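Local coordinates for protein beta-lactamase (PDB 6NHS) that probably hydrolyses the beta-lactam ring of penicillin-like antibiotics, as a class D serine beta-lactamase, at residues I132-T144 against P156-R170. Sequence-based numbering, arbitrary orientation.
Sequences IKQVGYGNLQIGT and PLQITPKQQIEFLQR. With EDO (1,2-ethanediol), chain F.
N139 and Q158 meet in a pair of opposed hydrogen bonds that shows how one asparagine can join two loops. N139 N donates to Q158 O at 2.8 Å, nearly in line with the carbonyl, while Q158 N returns a bond to N139 OD1 at 3.0 Å, arriving from above the carboxamide plane. The other half of the amide, ND2, donates to P156 O at 3.0 Å, straight (177°), with P156 O in the N139 amide plane. With CG set between the backbone N and the carbonyl carbon (chi1 72°), the amide reaches P156 and Q158, and Q141 N adds a weak bond to OD1. N139 itself sits in a type II' turn from Y137 to L140. At G138 CA the Q158 carbonyl also makes a CA-H...O contact.

Beside this polar seam, Y137 turns its edge to the face of F167 in a T-shaped pair, centroids 5.2 Å apart and planes at 82°. I159 CD1 lies over one face of the tyrosine ring, a CH-pi contact 3.8 Å from its centroid. A water accepts from the Y137 OH and donates to Q164 OE1; Q164 NE2 is held by T64. A second water joins G138 N to Q163 O.

In the next shell, G136 closes helix 125-135 with a Schellman motif, and a T160-Q163 capping box starts helix 161-172. F65 and F68 of helix 65-76, at whose start a probable SxxK motif lies, also meet the Y137 ring. The contact therefore implies a division of labour: one backbone bond and two from the N139 amide join the loops, while the Y137 ring and its water tie the turn to helix 161-172, and F65 and F68 carry the packing on to helix 65-76, beside the probable active site.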
loop_
_atom_site.group_PDB
_atom_site.type_symbol
_atom_site.label_atom_id
_atom_site.label_comp_id
_atom_site.label_asym_id
_atom_site.label_seq_id
_atom_site.Cartn_x
_atom_site.Cartn_y
_atom_site.Cartn_z
ATOM N N ILE A 132 -2.211 -6.300 13.967
ATOM C CA ILE A 132 -3.280 -5.489 13.380
ATOM C C ILE A 132 -3.868 -4.547 14.425
ATOM O O ILE A 132 -4.063 -3.351 14.178
ATOM C CB ILE A 132 -4.363 -6.400 12.772
ATOM C CG1 ILE A 132 -3.872 -7.046 11.470
ATOM C CG2 ILE A 132 -5.640 -5.617 12.525
ATOM C CD1 ILE A 132 -3.921 -6.127 10.253
ATOM N N LYS A 133 -4.160 -5.073 15.612
ATOM C CA LYS A 133 -4.793 -4.258 16.642
ATOM C C LYS A 133 -3.800 -3.309 17.304
ATOM O O LYS A 133 -4.155 -2.174 17.637
ATOM C CB LYS A 133 -5.465 -5.163 17.673
ATOM C CG LYS A 133 -6.641 -5.942 17.098
ATOM C CD LYS A 133 -7.383 -6.728 18.164
ATOM C CE LYS A 133 -8.657 -7.339 17.598
ATOM N NZ LYS A 133 -9.447 -8.088 18.626
ATOM N N GLN A 134 -2.551 -3.744 17.494
ATOM C CA GLN A 134 -1.548 -2.860 18.082
ATOM C C GLN A 134 -1.267 -1.670 17.172
ATOM O O GLN A 134 -1.163 -0.528 17.640
ATOM C CB GLN A 134 -0.269 -3.648 18.361
ATOM C CG GLN A 134 0.686 -2.995 19.335
ATOM C CD GLN A 134 1.784 -3.946 19.786
ATOM O OE1 GLN A 134 2.568 -3.627 20.681
ATOM N NE2 GLN A 134 1.845 -5.124 19.165
ATOM N N VAL A 135 -1.155 -1.917 15.866
ATOM C CA VAL A 135 -0.941 -0.847 14.894
ATOM C C VAL A 135 -2.219 -0.047 14.667
ATOM O O VAL A 135 -2.166 1.147 14.335
ATOM C CB VAL A 135 -0.402 -1.451 13.579
ATOM C CG1 VAL A 135 -0.396 -0.425 12.450
ATOM C CG2 VAL A 135 1.000 -2.011 13.793
ATOM N N GLY A 136 -3.378 -0.670 14.848
ATOM C CA GLY A 136 -4.627 -0.014 14.515
ATOM C C GLY A 136 -4.897 0.036 13.028
ATOM O O GLY A 136 -5.375 1.057 12.525
ATOM N N TYR A 137 -4.619 -1.055 12.306
ATOM C CA TYR A 137 -4.638 -1.034 10.845
ATOM C C TYR A 137 -6.061 -1.215 10.323
ATOM O O TYR A 137 -6.675 -2.263 10.544
ATOM C CB TYR A 137 -3.729 -2.131 10.289
ATOM C CG TYR A 137 -3.606 -2.096 8.779
ATOM C CD1 TYR A 137 -4.501 -2.790 7.975
ATOM C CD2 TYR A 137 -2.609 -1.352 8.162
ATOM C CE1 TYR A 137 -4.406 -2.755 6.593
ATOM C CE2 TYR A 137 -2.501 -1.311 6.772
ATOM C CZ TYR A 137 -3.403 -2.028 5.997
ATOM O OH TYR A 137 -3.322 -1.998 4.620
ATOM N N GLY A 138 -6.573 -0.210 9.608
ATOM C CA GLY A 138 -7.859 -0.353 8.932
ATOM C C GLY A 138 -8.998 -0.653 9.890
ATOM O O GLY A 138 -9.070 -0.110 10.999
ATOM N N ASN A 139 -9.909 -1.536 9.462
ATOM C CA ASN A 139 -11.051 -1.933 10.284
ATOM C C ASN A 139 -10.728 -3.081 11.237
ATOM O O ASN A 139 -11.646 -3.630 11.855
ATOM C CB ASN A 139 -12.258 -2.295 9.402
ATOM C CG ASN A 139 -12.090 -3.627 8.658
ATOM O OD1 ASN A 139 -11.029 -4.237 8.674
ATOM N ND2 ASN A 139 -13.151 -4.066 7.988
ATOM N N LEU A 140 -9.453 -3.467 11.349
ATOM C CA LEU A 140 -8.943 -4.352 12.397
ATOM C C LEU A 140 -9.465 -5.783 12.309
ATOM O O LEU A 140 -9.355 -6.533 13.283
ATOM C CB LEU A 140 -9.256 -3.798 13.797
ATOM C CG LEU A 140 -8.973 -2.321 14.070
ATOM C CD1 LEU A 140 -9.415 -1.969 15.488
ATOM C CD2 LEU A 140 -7.510 -2.017 13.876
ATOM N N GLN A 141 -10.035 -6.197 11.178
ATOM C CA GLN A 141 -10.692 -7.496 11.068
ATOM C C GLN A 141 -9.953 -8.355 10.050
ATOM O O GLN A 141 -9.845 -7.980 8.880
ATOM C CB GLN A 141 -12.155 -7.329 10.664
ATOM C CG GLN A 141 -12.981 -6.554 11.675
ATOM C CD GLN A 141 -14.274 -6.036 11.084
ATOM O OE1 GLN A 141 -15.071 -6.803 10.540
ATOM N NE2 GLN A 141 -14.487 -4.721 11.179
ATOM N N ILE A 142 -9.441 -9.502 10.492
ATOM C CA ILE A 142 -8.768 -10.427 9.590
ATOM C C ILE A 142 -9.545 -11.729 9.434
ATOM O O ILE A 142 -9.051 -12.668 8.803
ATOM C CB ILE A 142 -7.317 -10.699 10.033
ATOM C CG1 ILE A 142 -7.280 -11.550 11.306
ATOM C CG2 ILE A 142 -6.560 -9.384 10.233
ATOM C CD1 ILE A 142 -5.880 -12.024 11.676
ATOM N N GLY A 143 -10.748 -11.813 9.998
ATOM C CA GLY A 143 -11.565 -12.997 9.833
ATOM C C GLY A 143 -11.099 -14.163 10.688
ATOM O O GLY A 143 -10.462 -14.001 11.735
ATOM N N THR A 144 -11.427 -15.367 10.220
ATOM C CA THR A 144 -11.134 -16.614 10.911
ATOM C C THR A 144 -9.737 -17.108 10.553
ATOM O O THR A 144 -9.136 -16.648 9.576
ATOM C CB THR A 144 -12.171 -17.672 10.536
ATOM O OG1 THR A 144 -12.044 -17.992 9.144
ATOM C CG2 THR A 144 -13.583 -17.166 10.818
ATOM N N PRO A 156 -12.379 -10.111 5.519
ATOM C CA PRO A 156 -13.140 -8.900 5.846
ATOM C C PRO A 156 -12.313 -7.637 6.083
ATOM O O PRO A 156 -12.907 -6.613 6.411
ATOM C CB PRO A 156 -13.861 -9.300 7.136
ATOM C CG PRO A 156 -12.903 -10.229 7.808
ATOM C CD PRO A 156 -12.192 -10.980 6.697
ATOM N N LEU A 157 -10.992 -7.690 5.930
ATOM C CA LEU A 157 -10.174 -6.511 6.199
ATOM C C LEU A 157 -10.461 -5.411 5.183
ATOM O O LEU A 157 -10.454 -5.652 3.971
ATOM C CB LEU A 157 -8.685 -6.861 6.171
ATOM C CG LEU A 157 -7.743 -5.704 6.520
ATOM C CD1 LEU A 157 -8.033 -5.210 7.943
ATOM C CD2 LEU A 157 -6.272 -6.116 6.375
ATOM N N GLN A 158 -10.723 -4.203 5.679
ATOM C CA GLN A 158 -10.878 -3.035 4.822
ATOM C C GLN A 158 -10.161 -1.853 5.466
ATOM O O GLN A 158 -9.832 -1.872 6.655
ATOM C CB GLN A 158 -12.356 -2.708 4.574
ATOM C CG GLN A 158 -13.137 -3.821 3.870
ATOM C CD GLN A 158 -14.572 -3.425 3.585
ATOM O OE1 GLN A 158 -14.828 -2.408 2.956
ATOM N NE2 GLN A 158 -15.515 -4.226 4.057
ATOM N N ILE A 159 -9.913 -0.819 4.660
ATOM C CA ILE A 159 -9.194 0.357 5.132
ATOM C C ILE A 159 -9.639 1.564 4.313
ATOM O O ILE A 159 -9.948 1.450 3.124
ATOM C CB ILE A 159 -7.660 0.133 5.056
ATOM C CG1 ILE A 159 -6.899 1.247 5.772
ATOM C CG2 ILE A 159 -7.188 0.007 3.593
ATOM C CD1 ILE A 159 -5.453 0.913 6.011
ATOM N N THR A 160 -9.702 2.735 4.975
ATOM C CA THR A 160 -10.007 3.981 4.288
ATOM C C THR A 160 -8.721 4.654 3.822
ATOM O O THR A 160 -7.639 4.375 4.339
ATOM C CB THR A 160 -10.770 4.933 5.214
ATOM O OG1 THR A 160 -9.851 5.517 6.144
ATOM C CG2 THR A 160 -11.885 4.195 5.982
ATOM N N PRO A 161 -8.801 5.554 2.842
ATOM C CA PRO A 161 -7.590 6.312 2.470
ATOM C C PRO A 161 -7.003 7.102 3.632
ATOM O O PRO A 161 -5.776 7.147 3.782
ATOM C CB PRO A 161 -8.083 7.225 1.337
ATOM C CG PRO A 161 -9.255 6.498 0.750
ATOM C CD PRO A 161 -9.921 5.801 1.918
ATOM N N LYS A 162 -7.854 7.716 4.467
ATOM C CA LYS A 162 -7.371 8.387 5.675
ATOM C C LYS A 162 -6.567 7.444 6.564
ATOM O O LYS A 162 -5.533 7.835 7.116
ATOM C CB LYS A 162 -8.548 8.970 6.467
ATOM C CG LYS A 162 -9.002 10.336 6.007
ATOM C CD LYS A 162 -10.141 10.851 6.871
ATOM C CE LYS A 162 -10.394 12.316 6.621
ATOM N NZ LYS A 162 -11.561 12.795 7.400
ATOM N N GLN A 163 -7.036 6.202 6.727
ATOM C CA GLN A 163 -6.329 5.242 7.574
ATOM C C GLN A 163 -5.031 4.761 6.930
ATOM O O GLN A 163 -4.078 4.417 7.643
ATOM C CB GLN A 163 -7.250 4.064 7.906
ATOM C CG GLN A 163 -8.413 4.444 8.856
ATOM C CD GLN A 163 -9.514 3.401 8.881
ATOM O OE1 GLN A 163 -9.536 2.481 8.059
ATOM N NE2 GLN A 163 -10.440 3.539 9.828
ATOM N N GLN A 164 -4.964 4.727 5.596
ATOM C CA GLN A 164 -3.677 4.482 4.947
ATOM C C GLN A 164 -2.676 5.564 5.330
ATOM O O GLN A 164 -1.531 5.267 5.694
ATOM C CB GLN A 164 -3.851 4.410 3.428
ATOM C CG GLN A 164 -4.732 3.249 2.949
ATOM C CD GLN A 164 -3.933 2.019 2.569
ATOM O OE1 GLN A 164 -2.828 1.801 3.069
ATOM N NE2 GLN A 164 -4.492 1.201 1.677
ATOM N N ILE A 165 -3.107 6.829 5.268
ATOM C CA ILE A 165 -2.251 7.951 5.651
ATOM C C ILE A 165 -1.799 7.808 7.100
ATOM O O ILE A 165 -0.608 7.916 7.412
ATOM C CB ILE A 165 -2.992 9.284 5.432
ATOM C CG1 ILE A 165 -3.356 9.470 3.958
ATOM C CG2 ILE A 165 -2.152 10.452 5.930
ATOM C CD1 ILE A 165 -2.181 9.766 3.091
ATOM N N GLU A 166 -2.752 7.576 8.009
ATOM C CA GLU A 166 -2.413 7.470 9.426
ATOM C C GLU A 166 -1.386 6.371 9.666
ATOM O O GLU A 166 -0.408 6.572 10.396
ATOM C CB GLU A 166 -3.684 7.223 10.246
ATOM C CG GLU A 166 -3.441 6.683 11.640
ATOM C CD GLU A 166 -3.117 7.755 12.656
ATOM O OE1 GLU A 166 -2.579 8.818 12.271
ATOM O OE2 GLU A 166 -3.413 7.533 13.850
ATOM N N PHE A 167 -1.581 5.212 9.034
ATOM C CA PHE A 167 -0.640 4.107 9.170
ATOM C C PHE A 167 0.748 4.500 8.666
ATOM O O PHE A 167 1.754 4.291 9.354
ATOM C CB PHE A 167 -1.201 2.881 8.427
ATOM C CG PHE A 167 -0.177 1.817 8.114
ATOM C CD1 PHE A 167 0.540 1.198 9.125
ATOM C CD2 PHE A 167 0.048 1.420 6.803
ATOM C CE1 PHE A 167 1.480 0.222 8.834
ATOM C CE2 PHE A 167 0.986 0.445 6.507
ATOM C CZ PHE A 167 1.695 -0.157 7.527
ATOM N N LEU A 168 0.823 5.100 7.476
ATOM C CA LEU A 168 2.125 5.435 6.903
ATOM C C LEU A 168 2.833 6.514 7.715
ATOM O O LEU A 168 4.054 6.457 7.910
ATOM C CB LEU A 168 1.957 5.885 5.454
ATOM C CG LEU A 168 1.532 4.789 4.480
ATOM C CD1 LEU A 168 1.163 5.395 3.141
ATOM C CD2 LEU A 168 2.659 3.764 4.325
ATOM N N GLN A 169 2.080 7.506 8.192
ATOM C CA GLN A 169 2.668 8.581 8.980
ATOM C C GLN A 169 3.190 8.071 10.322
ATOM O O GLN A 169 4.299 8.427 10.735
ATOM C CB GLN A 169 1.633 9.692 9.166
ATOM C CG GLN A 169 2.136 10.901 9.910
ATOM C CD GLN A 169 1.823 10.844 11.383
ATOM O OE1 GLN A 169 2.573 11.366 12.204
ATOM N NE2 GLN A 169 0.701 10.214 11.730
ATOM N N ARG A 170 2.411 7.229 11.011
ATOM C CA ARG A 170 2.886 6.620 12.252
ATOM C C ARG A 170 4.104 5.741 12.008
ATOM O O ARG A 170 5.042 5.721 12.816
ATOM C CB ARG A 170 1.776 5.796 12.899
ATOM C CG ARG A 170 0.609 6.630 13.433
ATOM C CD ARG A 170 -0.309 5.745 14.245
ATOM N NE ARG A 170 0.241 5.462 15.570
ATOM C CZ ARG A 170 -0.052 4.377 16.281
ATOM N NH1 ARG A 170 -0.873 3.459 15.784
ATOM N NH2 ARG A 170 0.481 4.208 17.487
HETATM C C1 EDO F . -11.916 -10.189 13.178
HETATM O O1 EDO F . -12.451 -10.471 11.877
HETATM C C2 EDO F . -10.566 -10.877 13.354
HETATM O O2 EDO F . -9.554 -9.894 13.614
HETATM O O HOH W 1 -1.449 -0.513 3.605
HETATM O O HOH W 2 -4.731 2.294 9.520
#